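Local coordinates for protein D-xylonate dehydratase (Caulobacter crescentus, PDB 5OYN) that catalyses the dehydration of D-xylonate to 2-dehydro-3-deoxy-D-arabinonate, and of D-gluconate with similar efficiency, using a [2Fe-2S] cluster and a magnesium ion as a homotetramer, at residues 180-184 with 499-503; 278-282 with 341-345; 344-350 with 379-383; 450-454 with 479-483. All blocks are in the same frame, centred on the assembly; numbering follows the deposited sequence.

Contact 1. Residues 180-184 with 499-503; sequences WRSRR and SGTAD
Beside the metal centre of this IlvD/Edd dehydratase, the loop 499-503 of the C-terminal family region meets helix 177-187 of the N-terminal region. Residues 180-184 are helical; 499-503 opens with a type I beta turn from Ser499 to Ala502, closed by Ala502 N to Ser499 O at 2.7 Å, and then runs out extended through Ala502. The backbones are nearest at Trp180 and Ala502, whose CA atoms lie 7.0 Å apart. Trp180, with chi1 at -31° and chi2 at 127°, points its indole at the turn: NE1 donates to Thr501 OG1 at 2.9 Å, near the ring plane, and CZ2 lies 3.4 Å from Ser499 CB. Thr501 (chi1 p) and Ser499 (chi1 t) share a further hydrogen bond, OG1 to OG at 2.6 Å, so indole and two hydroxyls form a short hydrogen-bonded chain near the metals. Ser499 lies about 3 Å, side chain to side chain, from the magnesium-binding Glu472 and about 5 Å from the ion; the Thr501 side chain is about 6 Å from the iron-sulphur cluster. From Arg181, next to the tryptophan, to Arg184 one turn on, the contact is ionic: Asp503 (chi1 p) completes a salt-bridge network, OD2 meeting Arg184 NH2 at 2.8 Å, also hydrogen-bonded, and Arg181 NE at 3.5 Å. Arg183 instead forms salt bridges with Asp31 and the C-terminal carboxylate of His600, both of a second subunit.

Contact 2. Residues 278-282 with 341-345; sequences ALVAA and VLWEL
Leu279, Leu345 and Val341 bury the most surface where helices 270-282 and 337-347 cross. The axes of segments 278-282 and 341-345 pass 10.0 Å apart with 106° between their N-to-C directions, so the helices meet steeply at a compact patch. Their closest CA atoms, those of Leu279 and Leu342, are 6.5 Å apart. Leu279 (chi1 t, chi2 p) starts sideways from its helix but brings its end nearer: CD1 reaches Val341 CG1 at 3.7 Å, while its CB touches Leu342 CD2 at 3.9 Å. Leu345 (chi1 m, chi2 t) points at the other helix and sets CD1 among Ala278, Leu279 and Ala282, 4.1 Å from Ala278 CB, 4.0 Å from Leu279 CA and 4.0 Å from Ala282 CB. Val341, chi1 t, has CG1 also 4.0 Å from Ala282 CB. The small Ala278 and Ala282, one helical turn apart, let the leucine methyl come close to the backbone. Helix 215-225 adds Ala221 and Ala225 against Leu279, and helix 363-367 covers Leu342 with Met363 and Leu367. All six touching residues are buried and the side chains that meet are all apolar, a steep helix-helix crossing in the interior of the N-terminal family region, away from the metal site.

Contact 3. Residues 344-350 with 379-383; sequences ELLQQGR and FPYHE
Glu344, on helix 337-347, opens the contact by reaching across to the loop 379-383, which is extended at Phe379 and Pro380 (phi/psi -70/144° at Pro380) and turns to helical values at Tyr381 (-51/-43°). The CA atoms of Glu344 and Tyr381 lie 6.2 Å apart, the nearest backbone approach. With chi1 at -145° and chi2 p, the Glu344 carboxylate accepts a hydrogen bond from Tyr381 N to OE2 at 2.9 Å, and OE2 also lies 3.3 Å from Pro380 CA. Its other oxygen, OE1, makes a salt bridge with Arg375. Leu345 directs its CA-to-CB bond away, yet CD2 returns to the edge of the Tyr381 ring, 3.9 Å from CE2. Farther on, Gln348 N bonds to Leu345 O at 2.8 Å and Gly349 N to Leu346 O at 3.1 Å; Gly349 has positive phi (65°), a conformation favoured by glycine. The contact joins residues of the N-terminal family region to residues of the C-terminal one. Gln348 (chi1 m, chi2 m) lays its CG over the face of Tyr381, 3.5 Å from the ring centroid and 15° off the normal, a CH-pi contact. Tyr381, chi1 t and chi2 -77°, is the most covered residue. Arg350, with chi1 to chi3 all m, curls back until NH1 stands 3.4 Å from Tyr381 OH, while its NH2 forms a salt bridge with Asp314.

Contact 4. Residues 450-454 with 479-483; sequences EIDER and PDHLL
Segment 450-454 is an irregular link into strand 455-460: Glu450 has positive phi (43°), Ile451 and Asp452 are extended, and Glu453 turns back at phi/psi -61/-15°. Facing it, Pro479 (phi/psi -63/164°) occupies the N-cap position of helix 480-484, and its O accepts Leu483 N at 3.0 Å in the first helical turn. The contact thus packs the loop before that strand of the mixed sheet against the start of the helix, away from the metal site. CA distances are 7.6 Å from Ile451 to Pro479 and 7.1 Å from Asp452 to Leu482. Ile451 (chi1 m, chi2 t) is the most covered side chain, with CD1 3.7 Å from Pro479 CG and CG2 4.0 Å from Leu482 CD1. Leu482, chi1 m with chi2 at 140°, also brings CD1 to 4.0 Å from Asp452 CA and CD2 to 3.9 Å from Glu453 N. His481, chi1 p, swings its ring over so that NE2 donates a weak hydrogen bond to Ile451 O at 3.1 Å. Elsewhere, Asp480 N binds Asn445, and Glu453 O accepts from the Tyr417 hydroxyl. Across the two segments the attachment is mainly hydrophobic, Ile451 lying against Pro479 and Leu482, with one weak hydrogen bond, from the exposed His481, as its polar part.

Along the chain, contact 1 closes the longest loop, 180 to 503; contacts 2 and 3 come first, then contact 4, all nested within it. Contacts 2 and 3 are neighbours, their centres 7 Å apart: both use helix 337-347 and share Glu344 and Leu345, so one helix packs against helix 270-282 and against loop 379-383. Contact 4 lies about 37 Å and 40 Å from them, centre to centre, entirely in the C-terminal family region. It touches contact 1, 18 Å away between centres, through Arg184 CB and Leu483 CD2 at 4.1 Å. Contacts 1 and 3 thus join the two family regions at separate places, and contact 1 does so beside the metals.

Contact 1. Residues 180-184 with 499-503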
loop_
_atom_site.group_PDB
_atom_site.type_symbol
_atom_site.label_atom_id
_atom_site.label_comp_id
_atom_site.label_asym_id
_atom_site.label_seq_id
_atom_site.Cartn_x
_atom_site.Cartn_y
_atom_site.Cartn_z
ATOM N N TRP A 180 11.359 -27.475 -20.368
ATOM C CA TRP A 180 11.618 -28.844 -20.819
ATOM C C TRP A 180 11.799 -28.920 -22.329
ATOM O O TRP A 180 12.638 -29.690 -22.807
ATOM C CB TRP A 180 10.495 -29.778 -20.380
ATOM C CG TRP A 180 9.854 -29.369 -19.108
ATOM C CD1 TRP A 180 8.517 -29.179 -18.884
ATOM C CD2 TRP A 180 10.513 -29.088 -17.875
ATOM N NE1 TRP A 180 8.307 -28.790 -17.584
ATOM C CE2 TRP A 180 9.517 -28.721 -16.942
ATOM C CE3 TRP A 180 11.849 -29.107 -17.462
ATOM C CZ2 TRP A 180 9.814 -28.390 -15.618
ATOM C CZ3 TRP A 180 12.146 -28.762 -16.138
ATOM C CH2 TRP A 180 11.131 -28.416 -15.235
ATOM N N ARG A 181 11.021 -28.146 -23.104
ATOM C CA ARG A 181 11.243 -28.106 -24.551
ATOM C C ARG A 181 12.558 -27.425 -24.893
ATOM O O ARG A 181 13.194 -27.770 -25.889
ATOM C CB ARG A 181 10.098 -27.392 -25.282
ATOM C CG ARG A 181 8.717 -27.886 -24.914
ATOM C CD ARG A 181 7.655 -27.651 -25.985
ATOM N NE ARG A 181 6.603 -28.668 -25.840
ATOM C CZ ARG A 181 5.294 -28.417 -25.749
ATOM N NH1 ARG A 181 4.839 -27.163 -25.809
ATOM N NH2 ARG A 181 4.436 -29.431 -25.602
ATOM N N SER A 182 12.985 -26.459 -24.094
ATOM C CA SER A 182 14.218 -25.767 -24.423
ATOM C C SER A 182 15.439 -26.555 -23.999
ATOM O O SER A 182 16.514 -26.343 -24.570
ATOM C CB SER A 182 14.238 -24.368 -23.794
ATOM O OG SER A 182 13.469 -23.475 -24.588
ATOM N N ARG A 183 15.299 -27.442 -23.004
ATOM C CA ARG A 183 16.382 -28.361 -22.668
ATOM C C ARG A 183 16.710 -29.273 -23.848
ATOM O O ARG A 183 17.875 -29.637 -24.053
ATOM C CB ARG A 183 16.013 -29.184 -21.428
ATOM C CG ARG A 183 16.211 -28.452 -20.102
ATOM C CD ARG A 183 16.725 -29.367 -18.995
ATOM N NE ARG A 183 15.673 -29.796 -18.071
ATOM C CZ ARG A 183 15.832 -30.009 -16.760
ATOM N NH1 ARG A 183 17.007 -29.841 -16.168
ATOM N NH2 ARG A 183 14.804 -30.406 -16.025
ATOM N N ARG A 184 15.705 -29.619 -24.653
ATOM C CA ARG A 184 15.914 -30.511 -25.783
ATOM C C ARG A 184 16.546 -29.787 -26.962
ATOM O O ARG A 184 17.423 -30.340 -27.636
ATOM C CB ARG A 184 14.583 -31.145 -26.189
ATOM C CG ARG A 184 13.981 -31.983 -25.073
ATOM C CD ARG A 184 12.763 -32.734 -25.544
ATOM N NE ARG A 184 11.708 -32.750 -24.538
ATOM C CZ ARG A 184 10.470 -32.317 -24.759
ATOM N NH1 ARG A 184 10.139 -31.836 -25.958
ATOM N NH2 ARG A 184 9.566 -32.370 -23.786
ATOM N N SER A 499 7.452 -31.902 -12.799
ATOM C CA SER A 499 6.619 -30.704 -12.817
ATOM C C SER A 499 5.282 -30.997 -13.482
ATOM O O SER A 499 5.210 -31.704 -14.492
ATOM C CB SER A 499 7.327 -29.564 -13.549
ATOM O OG SER A 499 6.551 -28.373 -13.525
ATOM N N GLY A 500 4.213 -30.443 -12.916
ATOM C CA GLY A 500 2.904 -30.568 -13.526
ATOM C C GLY A 500 2.879 -30.044 -14.946
ATOM O O GLY A 500 1.921 -30.246 -15.692
ATOM N N THR A 501 3.939 -29.355 -15.319
ATOM C CA THR A 501 4.118 -28.810 -16.648
ATOM C C THR A 501 4.898 -29.747 -17.557
ATOM O O THR A 501 5.196 -29.377 -18.701
ATOM C CB THR A 501 4.833 -27.457 -16.540
ATOM O OG1 THR A 501 6.159 -27.652 -16.032
ATOM C CG2 THR A 501 4.087 -26.571 -15.570
ATOM N N ALA A 502 5.254 -30.937 -17.080
ATOM C CA ALA A 502 6.016 -31.850 -17.915
ATOM C C ALA A 502 5.126 -32.456 -18.988
ATOM O O ALA A 502 3.936 -32.706 -18.766
ATOM C CB ALA A 502 6.657 -32.955 -17.078
ATOM N N ASP A 503 5.709 -32.654 -20.169
ATOM C CA ASP A 503 5.097 -33.385 -21.274
ATOM C C ASP A 503 5.777 -34.747 -21.462
ATOM O O ASP A 503 5.914 -35.253 -22.582
ATOM C CB ASP A 503 5.152 -32.564 -22.562
ATOM C CG ASP A 503 6.557 -32.058 -22.872
ATOM O OD1 ASP A 503 7.408 -32.038 -21.948
ATOM O OD2 ASP A 503 6.817 -31.681 -24.037
#

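Contact 2. Residues 278-282 with 341-345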
loop_
_atom_site.group_PDB
_atom_site.type_symbol
_atom_site.label_atom_id
_atom_site.label_comp_id
_atom_site.label_asym_id
_atom_site.label_seq_id
_atom_site.Cartn_x
_atom_site.Cartn_y
_atom_site.Cartn_z
ATOM N N ALA A 278 -12.084 -36.995 -10.869
ATOM C CA ALA A 278 -12.594 -37.038 -12.232
ATOM C C ALA A 278 -12.142 -35.815 -13.002
ATOM O O ALA A 278 -11.684 -35.925 -14.149
ATOM C CB ALA A 278 -14.121 -37.139 -12.232
ATOM N N LEU A 279 -12.237 -34.639 -12.371
ATOM C CA LEU A 279 -11.829 -33.413 -13.039
ATOM C C LEU A 279 -10.354 -33.453 -13.412
ATOM O O LEU A 279 -9.984 -33.096 -14.539
ATOM C CB LEU A 279 -12.124 -32.214 -12.152
ATOM C CG LEU A 279 -11.451 -30.959 -12.688
ATOM C CD1 LEU A 279 -12.275 -30.384 -13.828
ATOM C CD2 LEU A 279 -11.321 -30.007 -11.557
ATOM N N VAL A 280 -9.499 -33.902 -12.490
ATOM C CA VAL A 280 -8.071 -33.945 -12.791
ATOM C C VAL A 280 -7.816 -34.680 -14.097
ATOM O O VAL A 280 -7.007 -34.242 -14.924
ATOM C CB VAL A 280 -7.292 -34.589 -11.638
ATOM C CG1 VAL A 280 -5.833 -34.748 -12.040
ATOM C CG2 VAL A 280 -7.435 -33.760 -10.399
ATOM N N ALA A 281 -8.523 -35.796 -14.321
ATOM C CA ALA A 281 -8.216 -36.625 -15.482
ATOM C C ALA A 281 -8.695 -35.970 -16.770
ATOM O O ALA A 281 -7.961 -35.948 -17.769
ATOM C CB ALA A 281 -8.832 -38.010 -15.319
ATOM N N ALA A 282 -9.923 -35.429 -16.764
ATOM C CA ALA A 282 -10.483 -34.792 -17.955
ATOM C C ALA A 282 -9.711 -33.544 -18.367
ATOM O O ALA A 282 -9.729 -33.179 -19.553
ATOM C CB ALA A 282 -11.949 -34.421 -17.715
ATOM N N VAL A 341 -15.645 -27.826 -17.724
ATOM C CA VAL A 341 -15.151 -29.195 -17.723
ATOM C C VAL A 341 -16.042 -30.066 -16.850
ATOM O O VAL A 341 -16.453 -31.164 -17.247
ATOM C CB VAL A 341 -13.683 -29.228 -17.260
ATOM C CG1 VAL A 341 -13.102 -30.616 -17.425
ATOM C CG2 VAL A 341 -12.850 -28.194 -18.037
ATOM N N LEU A 342 -16.380 -29.566 -15.658
ATOM C CA LEU A 342 -17.265 -30.294 -14.756
ATOM C C LEU A 342 -18.626 -30.545 -15.395
ATOM O O LEU A 342 -19.247 -31.586 -15.160
ATOM C CB LEU A 342 -17.415 -29.522 -13.441
ATOM C CG LEU A 342 -16.156 -29.575 -12.573
ATOM C CD1 LEU A 342 -16.288 -28.680 -11.373
ATOM C CD2 LEU A 342 -15.802 -31.012 -12.149
ATOM N N TRP A 343 -19.112 -29.596 -16.197
ATOM C CA TRP A 343 -20.403 -29.772 -16.848
ATOM C C TRP A 343 -20.370 -30.969 -17.781
ATOM O O TRP A 343 -21.237 -31.847 -17.720
ATOM C CB TRP A 343 -20.762 -28.501 -17.607
ATOM C CG TRP A 343 -22.088 -28.510 -18.312
ATOM C CD1 TRP A 343 -23.275 -28.014 -17.841
ATOM C CD2 TRP A 343 -22.351 -28.984 -19.638
ATOM N NE1 TRP A 343 -24.261 -28.165 -18.791
ATOM C CE2 TRP A 343 -23.718 -28.761 -19.901
ATOM C CE3 TRP A 343 -21.566 -29.590 -20.623
ATOM C CZ2 TRP A 343 -24.314 -29.122 -21.108
ATOM C CZ3 TRP A 343 -22.163 -29.950 -21.817
ATOM C CH2 TRP A 343 -23.521 -29.710 -22.049
ATOM N N GLU A 344 -19.364 -31.000 -18.659
ATOM C CA GLU A 344 -19.111 -32.137 -19.533
ATOM C C GLU A 344 -19.202 -33.446 -18.756
ATOM O O GLU A 344 -19.944 -34.355 -19.136
ATOM C CB GLU A 344 -17.731 -31.961 -20.178
ATOM C CG GLU A 344 -17.571 -32.457 -21.595
ATOM C CD GLU A 344 -18.502 -31.795 -22.606
ATOM O OE1 GLU A 344 -18.712 -30.570 -22.544
ATOM O OE2 GLU A 344 -19.022 -32.520 -23.486
ATOM N N LEU A 345 -18.489 -33.532 -17.633
ATOM C CA LEU A 345 -18.500 -34.756 -16.837
ATOM C C LEU A 345 -19.888 -35.036 -16.272
ATOM O O LEU A 345 -20.410 -36.154 -16.397
ATOM C CB LEU A 345 -17.466 -34.660 -15.714
ATOM C CG LEU A 345 -16.020 -34.860 -16.166
ATOM C CD1 LEU A 345 -15.056 -34.324 -15.129
ATOM C CD2 LEU A 345 -15.725 -36.336 -16.488
#

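Contact 3. Residues 344-350 with 379-383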
loop_
_atom_site.group_PDB
_atom_site.type_symbol
_atom_site.label_atom_id
_atom_site.label_comp_id
_atom_site.label_asym_id
_atom_site.label_seq_id
_atom_site.Cartn_x
_atom_site.Cartn_y
_atom_site.Cartn_z
ATOM N N GLU A 344 -19.364 -31.000 -18.659
ATOM C CA GLU A 344 -19.111 -32.137 -19.533
ATOM C C GLU A 344 -19.202 -33.446 -18.756
ATOM O O GLU A 344 -19.944 -34.355 -19.136
ATOM C CB GLU A 344 -17.731 -31.961 -20.178
ATOM C CG GLU A 344 -17.571 -32.457 -21.595
ATOM C CD GLU A 344 -18.502 -31.795 -22.606
ATOM O OE1 GLU A 344 -18.712 -30.570 -22.544
ATOM O OE2 GLU A 344 -19.022 -32.520 -23.486
ATOM N N LEU A 345 -18.489 -33.532 -17.633
ATOM C CA LEU A 345 -18.500 -34.756 -16.837
ATOM C C LEU A 345 -19.888 -35.036 -16.272
ATOM O O LEU A 345 -20.410 -36.154 -16.397
ATOM C CB LEU A 345 -17.466 -34.660 -15.714
ATOM C CG LEU A 345 -16.020 -34.860 -16.166
ATOM C CD1 LEU A 345 -15.056 -34.324 -15.129
ATOM C CD2 LEU A 345 -15.725 -36.336 -16.488
ATOM N N LEU A 346 -20.503 -34.026 -15.651
ATOM C CA LEU A 346 -21.823 -34.199 -15.052
ATOM C C LEU A 346 -22.819 -34.789 -16.049
ATOM O O LEU A 346 -23.651 -35.629 -15.683
ATOM C CB LEU A 346 -22.320 -32.854 -14.522
ATOM C CG LEU A 346 -23.717 -32.820 -13.926
ATOM C CD1 LEU A 346 -23.631 -33.212 -12.469
ATOM C CD2 LEU A 346 -24.342 -31.443 -14.085
ATOM N N GLN A 347 -22.725 -34.383 -17.320
ATOM C CA GLN A 347 -23.644 -34.879 -18.338
ATOM C C GLN A 347 -23.465 -36.375 -18.610
ATOM O O GLN A 347 -24.405 -37.024 -19.085
ATOM C CB GLN A 347 -23.465 -34.091 -19.637
ATOM C CG GLN A 347 -23.811 -32.611 -19.562
ATOM C CD GLN A 347 -25.165 -32.334 -18.936
ATOM O OE1 GLN A 347 -25.296 -32.283 -17.712
ATOM N NE2 GLN A 347 -26.183 -32.135 -19.780
ATOM N N GLN A 348 -22.281 -36.937 -18.351
ATOM C CA GLN A 348 -22.047 -38.367 -18.544
ATOM C C GLN A 348 -22.105 -39.148 -17.239
ATOM O O GLN A 348 -21.563 -40.255 -17.167
ATOM C CB GLN A 348 -20.697 -38.629 -19.212
ATOM C CG GLN A 348 -20.390 -37.735 -20.358
ATOM C CD GLN A 348 -21.301 -37.981 -21.508
ATOM O OE1 GLN A 348 -21.412 -39.110 -21.990
ATOM N NE2 GLN A 348 -21.978 -36.934 -21.964
ATOM N N GLY A 349 -22.714 -38.583 -16.201
ATOM C CA GLY A 349 -22.878 -39.302 -14.953
ATOM C C GLY A 349 -21.602 -39.644 -14.216
ATOM O O GLY A 349 -21.643 -40.459 -13.284
ATOM N N ARG A 350 -20.466 -39.041 -14.587
ATOM C CA ARG A 350 -19.217 -39.236 -13.858
ATOM C C ARG A 350 -19.040 -38.279 -12.671
ATOM O O ARG A 350 -17.966 -38.267 -12.062
ATOM C CB ARG A 350 -18.027 -39.099 -14.798
ATOM C CG ARG A 350 -18.247 -39.722 -16.147
ATOM C CD ARG A 350 -18.126 -41.232 -16.086
ATOM N NE ARG A 350 -17.002 -41.706 -15.276
ATOM C CZ ARG A 350 -15.968 -42.390 -15.771
ATOM N NH1 ARG A 350 -15.906 -42.654 -17.077
ATOM N NH2 ARG A 350 -14.989 -42.803 -14.965
ATOM N N PHE A 379 -13.088 -29.788 -25.413
ATOM C CA PHE A 379 -13.706 -30.705 -26.359
ATOM C C PHE A 379 -14.930 -31.388 -25.762
ATOM O O PHE A 379 -15.051 -31.522 -24.532
ATOM C CB PHE A 379 -12.694 -31.748 -26.811
ATOM C CG PHE A 379 -11.771 -31.259 -27.881
ATOM C CD1 PHE A 379 -11.348 -29.933 -27.901
ATOM C CD2 PHE A 379 -11.324 -32.114 -28.867
ATOM C CE1 PHE A 379 -10.490 -29.476 -28.890
ATOM C CE2 PHE A 379 -10.473 -31.670 -29.856
ATOM C CZ PHE A 379 -10.056 -30.346 -29.868
ATOM N N PRO A 380 -15.867 -31.814 -26.616
ATOM C CA PRO A 380 -17.009 -32.594 -26.121
ATOM C C PRO A 380 -16.552 -33.971 -25.675
ATOM O O PRO A 380 -15.627 -34.554 -26.245
ATOM C CB PRO A 380 -17.954 -32.662 -27.328
ATOM C CG PRO A 380 -17.075 -32.478 -28.508
ATOM C CD PRO A 380 -15.913 -31.625 -28.076
ATOM N N TYR A 381 -17.185 -34.460 -24.609
ATOM C CA TYR A 381 -16.813 -35.740 -24.015
ATOM C C TYR A 381 -16.733 -36.857 -25.054
ATOM O O TYR A 381 -15.798 -37.665 -25.036
ATOM C CB TYR A 381 -17.822 -36.105 -22.927
ATOM C CG TYR A 381 -17.383 -37.224 -22.011
ATOM C CD1 TYR A 381 -17.433 -38.552 -22.423
ATOM C CD2 TYR A 381 -16.940 -36.955 -20.724
ATOM C CE1 TYR A 381 -17.038 -39.578 -21.582
ATOM C CE2 TYR A 381 -16.546 -37.973 -19.880
ATOM C CZ TYR A 381 -16.598 -39.282 -20.313
ATOM O OH TYR A 381 -16.206 -40.293 -19.465
ATOM N N HIS A 382 -17.697 -36.916 -25.975
ATOM C CA HIS A 382 -17.755 -38.062 -26.874
ATOM C C HIS A 382 -16.838 -37.934 -28.075
ATOM O O HIS A 382 -16.405 -38.960 -28.606
ATOM C CB HIS A 382 -19.193 -38.311 -27.313
ATOM C CG HIS A 382 -20.010 -38.962 -26.244
ATOM N ND1 HIS A 382 -19.537 -40.028 -25.506
ATOM C CD2 HIS A 382 -21.232 -38.665 -25.738
ATOM C CE1 HIS A 382 -20.443 -40.378 -24.611
ATOM N NE2 HIS A 382 -21.481 -39.568 -24.731
ATOM N N GLU A 383 -16.508 -36.717 -28.505
ATOM C CA GLU A 383 -15.479 -36.485 -29.519
ATOM C C GLU A 383 -14.329 -35.721 -28.863
ATOM O O GLU A 383 -14.135 -34.522 -29.115
ATOM C CB GLU A 383 -16.030 -35.729 -30.731
ATOM C CG GLU A 383 -17.317 -36.285 -31.382
ATOM C CD GLU A 383 -17.325 -37.817 -31.556
ATOM O OE1 GLU A 383 -18.059 -38.503 -30.800
ATOM O OE2 GLU A 383 -16.587 -38.338 -32.432
#

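Contact 4. Residues 450-454 with 479-483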
loop_
_atom_site.group_PDB
_atom_site.type_symbol
_atom_site.label_atom_id
_atom_site.label_comp_id
_atom_site.label_asym_id
_atom_site.label_seq_id
_atom_site.Cartn_x
_atom_site.Cartn_y
_atom_site.Cartn_z
ATOM N N GLU A 450 25.935 -46.896 -23.680
ATOM C CA GLU A 450 25.317 -47.333 -24.929
ATOM C C GLU A 450 23.795 -47.311 -24.860
ATOM O O GLU A 450 23.147 -48.365 -24.847
ATOM C CB GLU A 450 25.804 -48.733 -25.304
ATOM C CG GLU A 450 27.094 -48.732 -26.103
ATOM C CD GLU A 450 27.619 -50.128 -26.363
ATOM O OE1 GLU A 450 27.122 -51.082 -25.718
ATOM O OE2 GLU A 450 28.533 -50.267 -27.208
ATOM N N ILE A 451 23.228 -46.112 -24.813
ATOM C CA ILE A 451 21.788 -45.910 -24.700
ATOM C C ILE A 451 21.187 -45.885 -26.099
ATOM O O ILE A 451 21.794 -45.364 -27.043
ATOM C CB ILE A 451 21.493 -44.609 -23.923
ATOM C CG1 ILE A 451 22.293 -44.582 -22.612
ATOM C CG2 ILE A 451 20.006 -44.465 -23.646
ATOM C CD1 ILE A 451 21.777 -43.592 -21.574
ATOM N N ASP A 452 20.005 -46.474 -26.249
ATOM C CA ASP A 452 19.313 -46.448 -27.534
ATOM C C ASP A 452 17.812 -46.450 -27.274
ATOM O O ASP A 452 17.363 -46.407 -26.125
ATOM C CB ASP A 452 19.742 -47.615 -28.437
ATOM C CG ASP A 452 19.571 -48.999 -27.776
ATOM O OD1 ASP A 452 18.713 -49.172 -26.872
ATOM O OD2 ASP A 452 20.308 -49.931 -28.180
ATOM N N GLU A 453 17.040 -46.545 -28.356
ATOM C CA GLU A 453 15.597 -46.338 -28.301
ATOM C C GLU A 453 14.863 -47.313 -27.385
ATOM O O GLU A 453 13.706 -47.057 -27.039
ATOM C CB GLU A 453 15.039 -46.425 -29.714
ATOM C CG GLU A 453 16.117 -46.177 -30.745
ATOM C CD GLU A 453 15.636 -46.435 -32.150
ATOM O OE1 GLU A 453 16.156 -45.781 -33.088
ATOM O OE2 GLU A 453 14.728 -47.284 -32.309
ATOM N N ARG A 454 15.487 -48.416 -26.974
ATOM C CA ARG A 454 14.789 -49.414 -26.170
ATOM C C ARG A 454 15.230 -49.401 -24.708
ATOM O O ARG A 454 15.070 -50.405 -24.005
ATOM C CB ARG A 454 14.959 -50.810 -26.774
ATOM C CG ARG A 454 14.940 -50.849 -28.305
ATOM C CD ARG A 454 13.575 -50.516 -28.891
ATOM N NE ARG A 454 12.472 -51.064 -28.101
ATOM C CZ ARG A 454 11.187 -50.966 -28.444
ATOM N NH1 ARG A 454 10.843 -50.347 -29.574
ATOM N NH2 ARG A 454 10.244 -51.482 -27.660
ATOM N N PRO A 479 19.600 -38.937 -24.168
ATOM C CA PRO A 479 20.941 -38.386 -24.408
ATOM C C PRO A 479 20.990 -37.626 -25.725
ATOM O O PRO A 479 20.103 -37.742 -26.575
ATOM C CB PRO A 479 21.843 -39.626 -24.446
ATOM C CG PRO A 479 21.047 -40.707 -23.763
ATOM C CD PRO A 479 19.608 -40.403 -24.039
ATOM N N ASP A 480 22.047 -36.826 -25.881
ATOM C CA ASP A 480 22.093 -35.891 -26.999
ATOM C C ASP A 480 22.077 -36.627 -28.331
ATOM O O ASP A 480 21.348 -36.240 -29.256
ATOM C CB ASP A 480 23.329 -34.998 -26.902
ATOM C CG ASP A 480 23.380 -34.188 -25.612
ATOM O OD1 ASP A 480 22.444 -34.290 -24.784
ATOM O OD2 ASP A 480 24.374 -33.448 -25.425
ATOM N N HIS A 481 22.859 -37.709 -28.441
ATOM C CA HIS A 481 22.963 -38.403 -29.720
ATOM C C HIS A 481 21.605 -38.900 -30.198
ATOM O O HIS A 481 21.324 -38.866 -31.401
ATOM C CB HIS A 481 23.992 -39.543 -29.630
ATOM C CG HIS A 481 23.492 -40.790 -28.963
ATOM N ND1 HIS A 481 23.899 -41.173 -27.701
ATOM C CD2 HIS A 481 22.656 -41.766 -29.398
ATOM C CE1 HIS A 481 23.313 -42.314 -27.377
ATOM N NE2 HIS A 481 22.551 -42.692 -28.388
ATOM N N LEU A 482 20.732 -39.307 -29.270
ATOM C CA LEU A 482 19.376 -39.712 -29.638
ATOM C C LEU A 482 18.502 -38.510 -29.983
ATOM O O LEU A 482 17.710 -38.566 -30.936
ATOM C CB LEU A 482 18.742 -40.524 -28.506
ATOM C CG LEU A 482 19.163 -41.994 -28.457
ATOM C CD1 LEU A 482 19.388 -42.454 -27.030
ATOM C CD2 LEU A 482 18.132 -42.858 -29.150
ATOM N N LEU A 483 18.620 -37.420 -29.213
ATOM C CA LEU A 483 17.883 -36.203 -29.539
ATOM C C LEU A 483 18.193 -35.748 -30.955
ATOM O O LEU A 483 17.282 -35.402 -31.715
ATOM C CB LEU A 483 18.209 -35.093 -28.534
ATOM C CG LEU A 483 17.419 -35.141 -27.220
ATOM C CD1 LEU A 483 18.031 -34.267 -26.136
ATOM C CD2 LEU A 483 15.951 -34.801 -27.459
#